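Local coordinates for protein beta-galactosidase (Marinomonas sp. ef1, PDB 6Y2K) that hydrolyses terminal non-reducing beta-D-galactose residues from beta-galactosides as a cold-active, hexameric GH42 enzyme, at residues H550-L560 against N567-Y578; E632-I640 against A648-Q656. All coordinates share one frame; numbering follows the deposited sequence.

Contact 1: residues H550-L560 against N567-Y578; sequences HEQIKTELPCL and NPVLMGEGRHYY
The Pro568 ring is wedged between Cys559 SG, 3.7 Å from Pro568 CB, and Ile553 O, which comes from the opposite side to within 3.4 Å of Pro568 CD; Thr555 CG2 closes the hollow at Pro568 CG. With OG1 of Thr555 anti to the backbone N (chi1 -173°), CG2 lies between N and the carbonyl carbon and is directed at the proline, while OG1 accepts from Leu557 N in an ST turn and is hydrogen-bonded to Pro520 O. Next to the proline, Met571, bent at chi2 and chi3, meets Ile553 tip to tip: SD sits 3.9 Å from Ile553 CG2, while CE approaches Ile553 CD1. That same CD1 abuts Tyr578 at the ring edge, 3.7 Å from CE2. The segments combine two elements of the trimerisation domain: Cys559 and Met571 form a non-hydrogen-bonded pair in the antiparallel hairpin of strands 559-563 and 568-573, whereas residues 550-555 belong to a separate two-stranded sheet with strand 521-528. Gly572 N to Pro558 O and Leu560 N to Leu570 O bond the hairpin on either side of that pair. Past it, Leu560 CD2 rests on the Gly572 backbone and reaches the edge of the Tyr577 ring, near its plane. Pro558 crosses Glu573 at about a right angle, its CG 3.6 Å from Glu573 OE1. At the other end Asn567, in one of its two conformers, bridges Glu551 and Ile553: OD1 takes Ile553 N on a lone pair at 2.9 Å and 176°, and ND2 gives to Glu551 O at 3.0 Å. A water also links Glu551 O to Pro568 O. The Glu551 carboxylate lies nearly coplanar with the Tyr578 ring, 19° between planes, and OE1 receives the phenol OH at 2.5 Å through its syn lone pair.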
loop_
_atom_site.group_PDB
_atom_site.type_symbol
_atom_site.label_atom_id
_atom_site.label_comp_id
_atom_site.label_asym_id
_atom_site.label_seq_id
_atom_site.Cartn_x
_atom_site.Cartn_y
_atom_site.Cartn_z
ATOM N N HIS A 550 -7.806 27.873 -9.017
ATOM C CA HIS A 550 -6.900 27.971 -10.161
ATOM C C HIS A 550 -7.467 29.002 -11.136
ATOM O O HIS A 550 -8.248 28.671 -12.028
ATOM C CB HIS A 550 -6.759 26.563 -10.785
ATOM C CG HIS A 550 -5.853 26.476 -11.976
ATOM N ND1 HIS A 550 -6.080 25.584 -13.004
ATOM C CD2 HIS A 550 -4.701 27.118 -12.284
ATOM C CE1 HIS A 550 -5.121 25.702 -13.907
ATOM N NE2 HIS A 550 -4.265 26.618 -13.489
ATOM N N GLU A 551 -7.092 30.263 -10.938
ATOM C CA GLU A 551 -7.614 31.356 -11.772
ATOM C C GLU A 551 -6.953 31.373 -13.136
ATOM O O GLU A 551 -5.735 31.245 -13.232
ATOM C CB GLU A 551 -7.432 32.714 -11.084
ATOM C CG GLU A 551 -8.370 32.904 -9.909
ATOM C CD GLU A 551 -8.017 34.071 -9.016
ATOM O OE1 GLU A 551 -7.085 34.851 -9.343
ATOM O OE2 GLU A 551 -8.697 34.203 -7.973
ATOM N N GLN A 552 -7.768 31.521 -14.179
ATOM C CA GLN A 552 -7.303 31.698 -15.552
ATOM C C GLN A 552 -7.163 33.206 -15.779
ATOM O O GLN A 552 -8.175 33.924 -15.778
ATOM C CB GLN A 552 -8.306 31.094 -16.535
ATOM C CG GLN A 552 -7.916 31.228 -18.002
ATOM C CD GLN A 552 -8.986 30.687 -18.939
ATOM O OE1 GLN A 552 -9.392 29.520 -18.834
ATOM N NE2 GLN A 552 -9.433 31.518 -19.861
ATOM N N ILE A 553 -5.929 33.674 -15.978
ATOM C CA ILE A 553 -5.601 35.106 -15.922
ATOM C C ILE A 553 -4.928 35.579 -17.214
ATOM O O ILE A 553 -4.116 34.860 -17.803
ATOM C CB ILE A 553 -4.682 35.402 -14.715
ATOM C CG1 ILE A 553 -5.448 35.196 -13.398
ATOM C CG2 ILE A 553 -4.120 36.827 -14.752
ATOM C CD1 ILE A 553 -4.569 35.151 -12.163
ATOM N N LYS A 554 -5.286 36.789 -17.642
ATOM C CA LYS A 554 -4.593 37.496 -18.714
ATOM C C LYS A 554 -3.903 38.712 -18.104
ATOM O O LYS A 554 -4.525 39.490 -17.375
ATOM C CB LYS A 554 -5.567 37.919 -19.817
ATOM C CG LYS A 554 -4.887 38.633 -20.980
ATOM C CD LYS A 554 -5.725 38.589 -22.249
ATOM C CE LYS A 554 -5.001 39.248 -23.419
ATOM N NZ LYS A 554 -5.482 38.730 -24.735
ATOM N N THR A 555 -2.609 38.850 -18.369
ATOM C CA THR A 555 -1.816 39.970 -17.858
ATOM C C THR A 555 -0.571 40.175 -18.708
ATOM O O THR A 555 -0.109 39.240 -19.355
ATOM C CB THR A 555 -1.390 39.754 -16.387
ATOM O OG1 THR A 555 -0.763 40.940 -15.875
ATOM C CG2 THR A 555 -0.415 38.578 -16.240
ATOM N N GLU A 556 -0.047 41.401 -18.697
ATOM C CA GLU A 556 1.273 41.694 -19.256
ATOM C C GLU A 556 2.342 41.762 -18.167
ATOM O O GLU A 556 3.524 41.878 -18.470
ATOM C CB GLU A 556 1.248 43.012 -20.044
ATOM C CG GLU A 556 0.326 43.009 -21.250
ATOM C CD GLU A 556 0.652 41.912 -22.247
ATOM O OE1 GLU A 556 -0.300 41.290 -22.770
ATOM O OE2 GLU A 556 1.859 41.657 -22.505
ATOM N N LEU A 557 1.942 41.658 -16.901
ATOM C CA LEU A 557 2.902 41.652 -15.800
ATOM C C LEU A 557 3.860 40.458 -15.926
ATOM O O LEU A 557 3.458 39.406 -16.414
ATOM C CB LEU A 557 2.179 41.588 -14.449
ATOM C CG LEU A 557 1.396 42.823 -14.026
ATOM C CD1 LEU A 557 0.497 42.486 -12.850
ATOM C CD2 LEU A 557 2.329 43.982 -13.679
ATOM N N PRO A 558 5.127 40.615 -15.484
ATOM C CA PRO A 558 6.009 39.450 -15.473
ATOM C C PRO A 558 5.482 38.362 -14.540
ATOM O O PRO A 558 4.916 38.686 -13.489
ATOM C CB PRO A 558 7.326 39.998 -14.915
ATOM C CG PRO A 558 7.245 41.480 -15.060
ATOM C CD PRO A 558 5.789 41.806 -14.929
ATOM N N CYS A 559 5.680 37.105 -14.932
ATOM C CA CYS A 559 5.246 35.943 -14.161
ATOM C C CYS A 559 6.421 35.342 -13.406
ATOM O O CYS A 559 7.468 35.078 -13.989
ATOM C CB CYS A 559 4.664 34.884 -15.087
ATOM S SG CYS A 559 3.058 35.331 -15.761
ATOM N N LEU A 560 6.225 35.126 -12.107
ATOM C CA LEU A 560 7.198 34.465 -11.246
ATOM C C LEU A 560 6.888 32.976 -11.070
ATOM O O LEU A 560 7.790 32.205 -10.711
ATOM C CB LEU A 560 7.253 35.148 -9.881
ATOM C CG LEU A 560 7.661 36.631 -9.820
ATOM C CD1 LEU A 560 8.984 36.860 -10.551
ATOM C CD2 LEU A 560 6.590 37.586 -10.350
ATOM N N ASN A 567 -0.118 29.631 -18.063
ATOM C CA ASN A 567 -1.075 30.588 -17.473
ATOM C C ASN A 567 -0.463 31.162 -16.194
ATOM O O ASN A 567 0.149 30.429 -15.422
ATOM C CB ASN A 567 -2.447 29.929 -17.199
ATOM C CG ASN A 567 -3.358 30.755 -16.279
ATOM O OD1 ASN A 567 -3.894 31.793 -16.664
ATOM N ND2 ASN A 567 -3.567 30.259 -15.069
ATOM N N PRO A 568 -0.613 32.486 -15.966
ATOM C CA PRO A 568 -0.048 33.078 -14.750
ATOM C C PRO A 568 -0.574 32.505 -13.432
ATOM O O PRO A 568 -1.783 32.353 -13.268
ATOM C CB PRO A 568 -0.448 34.555 -14.867
ATOM C CG PRO A 568 -0.573 34.800 -16.324
ATOM C CD PRO A 568 -1.129 33.528 -16.882
ATOM N N VAL A 569 0.349 32.187 -12.526
ATOM C CA VAL A 569 0.037 31.767 -11.156
ATOM C C VAL A 569 0.448 32.864 -10.165
ATOM O O VAL A 569 -0.358 33.277 -9.340
ATOM C CB VAL A 569 0.700 30.411 -10.812
ATOM C CG1 VAL A 569 0.660 30.113 -9.309
ATOM C CG2 VAL A 569 0.022 29.297 -11.595
ATOM N N LEU A 570 1.691 33.326 -10.242
ATOM C CA LEU A 570 2.145 34.464 -9.435
ATOM C C LEU A 570 2.812 35.468 -10.367
ATOM O O LEU A 570 3.667 35.101 -11.170
ATOM C CB LEU A 570 3.073 33.982 -8.320
ATOM C CG LEU A 570 3.828 34.985 -7.426
ATOM C CD1 LEU A 570 2.983 36.150 -6.985
ATOM C CD2 LEU A 570 4.383 34.268 -6.202
ATOM N N MET A 571 2.392 36.725 -10.274
ATOM C CA MET A 571 2.798 37.764 -11.222
ATOM C C MET A 571 2.992 39.086 -10.515
ATOM O O MET A 571 2.331 39.369 -9.514
ATOM C CB MET A 571 1.744 37.917 -12.334
ATOM C CG MET A 571 0.354 38.370 -11.860
ATOM S SD MET A 571 -1.036 37.421 -12.510
ATOM C CE MET A 571 -0.768 35.836 -11.714
ATOM N N GLY A 572 3.880 39.906 -11.055
ATOM C CA GLY A 572 4.148 41.221 -10.492
ATOM C C GLY A 572 5.559 41.706 -10.747
ATOM O O GLY A 572 6.351 41.044 -11.417
ATOM N N GLU A 573 5.855 42.875 -10.188
ATOM C CA GLU A 573 7.154 43.518 -10.338
ATOM C C GLU A 573 7.238 44.639 -9.325
ATOM O O GLU A 573 6.201 45.110 -8.823
ATOM C CB GLU A 573 7.339 44.072 -11.762
ATOM C CG GLU A 573 6.328 45.140 -12.171
ATOM C CD GLU A 573 6.356 45.468 -13.659
ATOM O OE1 GLU A 573 7.288 45.028 -14.363
ATOM O OE2 GLU A 573 5.432 46.174 -14.125
ATOM N N GLY A 574 8.465 45.071 -9.042
ATOM C CA GLY A 574 8.714 46.104 -8.045
ATOM C C GLY A 574 8.209 45.654 -6.681
ATOM O O GLY A 574 8.709 44.668 -6.123
ATOM N N ARG A 575 7.202 46.365 -6.174
ATOM C CA ARG A 575 6.656 46.125 -4.839
ATOM C C ARG A 575 5.220 45.564 -4.826
ATOM O O ARG A 575 4.622 45.471 -3.756
ATOM C CB ARG A 575 6.706 47.429 -4.028
ATOM C CG ARG A 575 8.107 48.002 -3.838
ATOM C CD ARG A 575 8.112 49.185 -2.869
ATOM N NE ARG A 575 7.481 50.378 -3.448
ATOM C CZ ARG A 575 6.202 50.756 -3.307
ATOM N NH1 ARG A 575 5.319 50.057 -2.580
ATOM N NH2 ARG A 575 5.789 51.872 -3.913
ATOM N N HIS A 576 4.672 45.184 -5.983
ATOM C CA HIS A 576 3.285 44.705 -6.068
ATOM C C HIS A 576 3.190 43.351 -6.778
ATOM O O HIS A 576 3.683 43.198 -7.894
ATOM C CB HIS A 576 2.412 45.740 -6.782
ATOM C CG HIS A 576 2.521 47.117 -6.201
ATOM N ND1 HIS A 576 3.383 48.072 -6.698
ATOM C CD2 HIS A 576 1.898 47.688 -5.143
ATOM C CE1 HIS A 576 3.276 49.176 -5.979
ATOM N NE2 HIS A 576 2.381 48.971 -5.028
ATOM N N TYR A 577 2.545 42.380 -6.121
ATOM C CA TYR A 577 2.400 41.011 -6.645
ATOM C C TYR A 577 0.980 40.493 -6.435
ATOM O O TYR A 577 0.331 40.847 -5.449
ATOM C CB TYR A 577 3.425 40.078 -5.975
ATOM C CG TYR A 577 4.844 40.554 -6.206
ATOM C CD1 TYR A 577 5.400 41.561 -5.412
ATOM C CD2 TYR A 577 5.609 40.048 -7.255
ATOM C CE1 TYR A 577 6.682 42.033 -5.646
ATOM C CE2 TYR A 577 6.898 40.502 -7.494
ATOM C CZ TYR A 577 7.429 41.496 -6.687
ATOM O OH TYR A 577 8.702 41.964 -6.920
ATOM N N TYR A 578 0.506 39.695 -7.392
ATOM C CA TYR A 578 -0.779 39.002 -7.322
ATOM C C TYR A 578 -0.574 37.488 -7.486
ATOM O O TYR A 578 0.139 37.044 -8.396
ATOM C CB TYR A 578 -1.749 39.488 -8.410
ATOM C CG TYR A 578 -3.109 38.824 -8.315
ATOM C CD1 TYR A 578 -4.049 39.263 -7.388
ATOM C CD2 TYR A 578 -3.440 37.723 -9.114
ATOM C CE1 TYR A 578 -5.286 38.635 -7.270
ATOM C CE2 TYR A 578 -4.681 37.098 -9.011
ATOM C CZ TYR A 578 -5.596 37.554 -8.082
ATOM O OH TYR A 578 -6.831 36.953 -7.954
HETATM O O HOH W 1 -3.663 31.266 -11.480
#

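Contact 2: residues E632-I640 against A648-Q656; sequences EPQNAELVI and ADVAIWKKQ
Ile652 O is gripped by two consecutive backbone amides, Val639 N at 2.8 Å and Ile640 N at 3.0 Å, both in its carbonyl plane. This shared acceptor defines a classic beta bulge: Val639 and Ile640 both face Ile652, and the antiparallel register slips by one between Leu638 and Ile640. Strand 636-640 is outermost, within this chain, in a four-stranded antiparallel sheet near the C terminus; strand 649-655 lies between it and strand 618-623. Reciprocal bonds join Glu637 and Lys654 before the bulge, and Ile652 N returns a bond to Ile640 O at the bulge itself.

The Trp653 indole is sandwiched. Pro633 CD stands over the centre of one face, 3.4 Å from the six-membered ring centroid and 14° off its normal, a CH-pi contact. Leu638 covers the opposite face, with CG at 3.8 Å from the same centroid and CD2 displaced toward the rim. The Ala636-Glu637 peptide meets the indole edge in plane.

Across the sheet from Trp653, Ile640 and Ile652 lie side by side, CB to CB 3.9 Å; helix 333-343 packs on both, helix 377-395 on Ile640. On that face Glu637 and Lys654 each hold CG between the backbone N and the carbonyl carbon (chi1 78° and 60°), which sends their extended chains the same way. Lys654 NZ is bonded to Ser395 OG; at 4.4 Å from Glu637 OE1 it forms no direct salt bridge, and a water accepts from NZ at 2.7 Å and donates to OE1.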
loop_
_atom_site.group_PDB
_atom_site.type_symbol
_atom_site.label_atom_id
_atom_site.label_comp_id
_atom_site.label_asym_id
_atom_site.label_seq_id
_atom_site.Cartn_x
_atom_site.Cartn_y
_atom_site.Cartn_z
ATOM N N GLU A 632 20.055 27.982 17.589
ATOM C CA GLU A 632 21.039 28.933 18.081
ATOM C C GLU A 632 20.931 30.200 17.242
ATOM O O GLU A 632 21.394 30.225 16.099
ATOM C CB GLU A 632 22.446 28.346 17.978
ATOM C CG GLU A 632 23.538 29.254 18.529
ATOM C CD GLU A 632 24.941 28.691 18.346
ATOM O OE1 GLU A 632 25.123 27.743 17.542
ATOM O OE2 GLU A 632 25.866 29.203 19.017
ATOM N N PRO A 633 20.316 31.258 17.800
ATOM C CA PRO A 633 20.285 32.519 17.068
ATOM C C PRO A 633 21.667 33.168 17.102
ATOM O O PRO A 633 22.447 32.909 18.021
ATOM C CB PRO A 633 19.242 33.346 17.824
ATOM C CG PRO A 633 19.237 32.793 19.211
ATOM C CD PRO A 633 19.792 31.400 19.172
ATOM N N GLN A 634 21.979 33.963 16.086
ATOM C CA GLN A 634 23.278 34.633 16.023
ATOM C C GLN A 634 23.260 35.898 16.885
ATOM O O GLN A 634 22.216 36.528 17.042
ATOM C CB GLN A 634 23.669 34.933 14.568
ATOM C CG GLN A 634 22.858 36.027 13.877
ATOM C CD GLN A 634 22.913 35.961 12.351
ATOM O OE1 GLN A 634 23.164 34.903 11.758
ATOM N NE2 GLN A 634 22.670 37.101 11.706
ATOM N N ASN A 635 24.418 36.230 17.459
ATOM C CA ASN A 635 24.625 37.474 18.207
ATOM C C ASN A 635 23.629 37.611 19.358
ATOM O O ASN A 635 22.900 38.596 19.461
ATOM C CB ASN A 635 24.561 38.686 17.265
ATOM C CG ASN A 635 25.572 38.596 16.133
ATOM O OD1 ASN A 635 26.754 38.336 16.365
ATOM N ND2 ASN A 635 25.111 38.802 14.904
ATOM N N ALA A 636 23.607 36.594 20.209
ATOM C CA ALA A 636 22.669 36.535 21.319
ATOM C C ALA A 636 23.174 35.596 22.385
ATOM O O ALA A 636 23.998 34.724 22.109
ATOM C CB ALA A 636 21.308 36.079 20.824
ATOM N N GLU A 637 22.687 35.770 23.607
ATOM C CA GLU A 637 23.030 34.845 24.678
ATOM C C GLU A 637 21.796 34.242 25.341
ATOM O O GLU A 637 20.747 34.877 25.420
ATOM C CB GLU A 637 23.995 35.488 25.688
ATOM C CG GLU A 637 23.411 36.444 26.699
ATOM C CD GLU A 637 24.485 36.999 27.626
ATOM O OE1 GLU A 637 24.547 36.577 28.806
ATOM O OE2 GLU A 637 25.271 37.848 27.158
ATOM N N LEU A 638 21.946 32.995 25.783
ATOM C CA LEU A 638 20.893 32.248 26.458
ATOM C C LEU A 638 20.535 32.877 27.785
ATOM O O LEU A 638 21.428 33.175 28.571
ATOM C CB LEU A 638 21.352 30.825 26.776
ATOM C CG LEU A 638 20.893 29.654 25.923
ATOM C CD1 LEU A 638 21.511 28.385 26.505
ATOM C CD2 LEU A 638 19.370 29.541 25.878
ATOM N N VAL A 639 19.236 33.031 28.039
ATOM C CA VAL A 639 18.718 33.452 29.350
ATOM C C VAL A 639 17.953 32.311 30.035
ATOM O O VAL A 639 18.216 31.992 31.192
ATOM C CB VAL A 639 17.822 34.698 29.222
ATOM C CG1 VAL A 639 17.327 35.159 30.592
ATOM C CG2 VAL A 639 18.579 35.817 28.512
ATOM N N ILE A 640 17.007 31.710 29.317
ATOM C CA ILE A 640 16.203 30.593 29.820
ATOM C C ILE A 640 16.370 29.395 28.879
ATOM O O ILE A 640 16.396 29.564 27.655
ATOM C CB ILE A 640 14.696 30.971 29.879
ATOM C CG1 ILE A 640 14.455 32.214 30.754
ATOM C CG2 ILE A 640 13.842 29.798 30.348
ATOM C CD1 ILE A 640 14.666 32.004 32.236
ATOM N N ALA A 648 8.579 19.765 23.362
ATOM C CA ALA A 648 7.642 20.629 24.108
ATOM C C ALA A 648 8.359 21.621 25.052
ATOM O O ALA A 648 7.917 21.854 26.174
ATOM C CB ALA A 648 6.624 19.776 24.876
ATOM N N ASP A 649 9.449 22.211 24.568
ATOM C CA ASP A 649 10.355 23.021 25.381
ATOM C C ASP A 649 10.443 24.438 24.821
ATOM O O ASP A 649 10.044 24.703 23.677
ATOM C CB ASP A 649 11.739 22.347 25.405
ATOM C CG ASP A 649 12.666 22.859 26.511
ATOM O OD1 ASP A 649 12.187 23.493 27.486
ATOM O OD2 ASP A 649 13.900 22.619 26.374
ATOM N N VAL A 650 10.965 25.337 25.656
ATOM C CA VAL A 650 11.087 26.758 25.374
ATOM C C VAL A 650 12.521 27.185 25.689
ATOM O O VAL A 650 13.082 26.758 26.698
ATOM C CB VAL A 650 10.146 27.585 26.291
ATOM C CG1 VAL A 650 10.231 29.073 25.971
ATOM C CG2 VAL A 650 8.704 27.089 26.186
ATOM N N ALA A 651 13.104 28.018 24.832
ATOM C CA ALA A 651 14.341 28.726 25.166
ATOM C C ALA A 651 14.163 30.211 24.882
ATOM O O ALA A 651 13.459 30.590 23.940
ATOM C CB ALA A 651 15.520 28.163 24.390
ATOM N N ILE A 652 14.805 31.040 25.706
ATOM C CA ILE A 652 14.714 32.496 25.601
ATOM C C ILE A 652 16.133 33.077 25.582
ATOM O O ILE A 652 16.943 32.773 26.462
ATOM C CB ILE A 652 13.896 33.108 26.762
ATOM C CG1 ILE A 652 12.519 32.414 26.847
ATOM C CG2 ILE A 652 13.757 34.620 26.573
ATOM C CD1 ILE A 652 11.616 32.917 27.942
ATOM N N TRP A 653 16.402 33.899 24.570
ATOM C CA TRP A 653 17.707 34.500 24.323
ATOM C C TRP A 653 17.556 36.022 24.307
ATOM O O TRP A 653 16.484 36.534 23.980
ATOM C CB TRP A 653 18.253 34.065 22.953
ATOM C CG TRP A 653 18.487 32.582 22.763
ATOM C CD1 TRP A 653 17.536 31.593 22.665
ATOM C CD2 TRP A 653 19.752 31.936 22.598
ATOM N NE1 TRP A 653 18.143 30.368 22.477
ATOM C CE2 TRP A 653 19.501 30.551 22.436
ATOM C CE3 TRP A 653 21.080 32.391 22.586
ATOM C CZ2 TRP A 653 20.530 29.622 22.256
ATOM C CZ3 TRP A 653 22.109 31.463 22.405
ATOM C CH2 TRP A 653 21.823 30.092 22.245
ATOM N N LYS A 654 18.634 36.733 24.632
ATOM C CA LYS A 654 18.687 38.189 24.484
ATOM C C LYS A 654 19.754 38.581 23.466
ATOM O O LYS A 654 20.839 38.001 23.447
ATOM C CB LYS A 654 18.930 38.891 25.827
ATOM C CG LYS A 654 20.214 38.534 26.557
ATOM C CD LYS A 654 20.293 39.286 27.881
ATOM C CE LYS A 654 21.547 38.924 28.668
ATOM N NZ LYS A 654 21.535 39.496 30.047
ATOM N N LYS A 655 19.430 39.550 22.614
ATOM C CA LYS A 655 20.371 40.050 21.620
ATOM C C LYS A 655 21.538 40.758 22.315
ATOM O O LYS A 655 21.342 41.408 23.345
ATOM C CB LYS A 655 19.677 41.004 20.653
ATOM C CG LYS A 655 18.655 40.319 19.766
ATOM C CD LYS A 655 17.975 41.317 18.850
ATOM C CE LYS A 655 16.772 40.704 18.159
ATOM N NZ LYS A 655 16.093 41.693 17.280
ATOM N N GLN A 656 22.742 40.600 21.766
ATOM C CA GLN A 656 23.957 41.198 22.347
ATOM C C GLN A 656 24.097 42.651 21.909
ATOM O O GLN A 656 23.756 43.001 20.780
ATOM C CB GLN A 656 25.203 40.405 21.943
ATOM C CG GLN A 656 25.303 39.035 22.611
ATOM C CD GLN A 656 26.363 38.124 21.996
ATOM O OE1 GLN A 656 26.972 38.442 20.969
ATOM N NE2 GLN A 656 26.583 36.972 22.628
HETATM O O HOH W 2 23.837 38.523 31.028
#

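From the N terminus, the chain first builds the eight-stranded parallel barrel and only later reaches contact 1. There, segments 550-560 and 567-578 close a loop of six intervening residues, joining the 559-563/568-573 hairpin of the ten-stranded mixed sheet to the two-stranded sheet containing 549-555. Helix 585-598 follows before contact 2, where 632-640 and 648-656 enclose seven residues and pair the last two strands of the four-stranded C-terminal sheet beside helices 333-343 and 377-395. The two closures are in series, neither nested nor crossed. The centres of contact 1 and contact 2 are about 40 Å apart. Between the nearest atoms of contact 1 and contact 2 the separation is about 23 Å, and they do not touch.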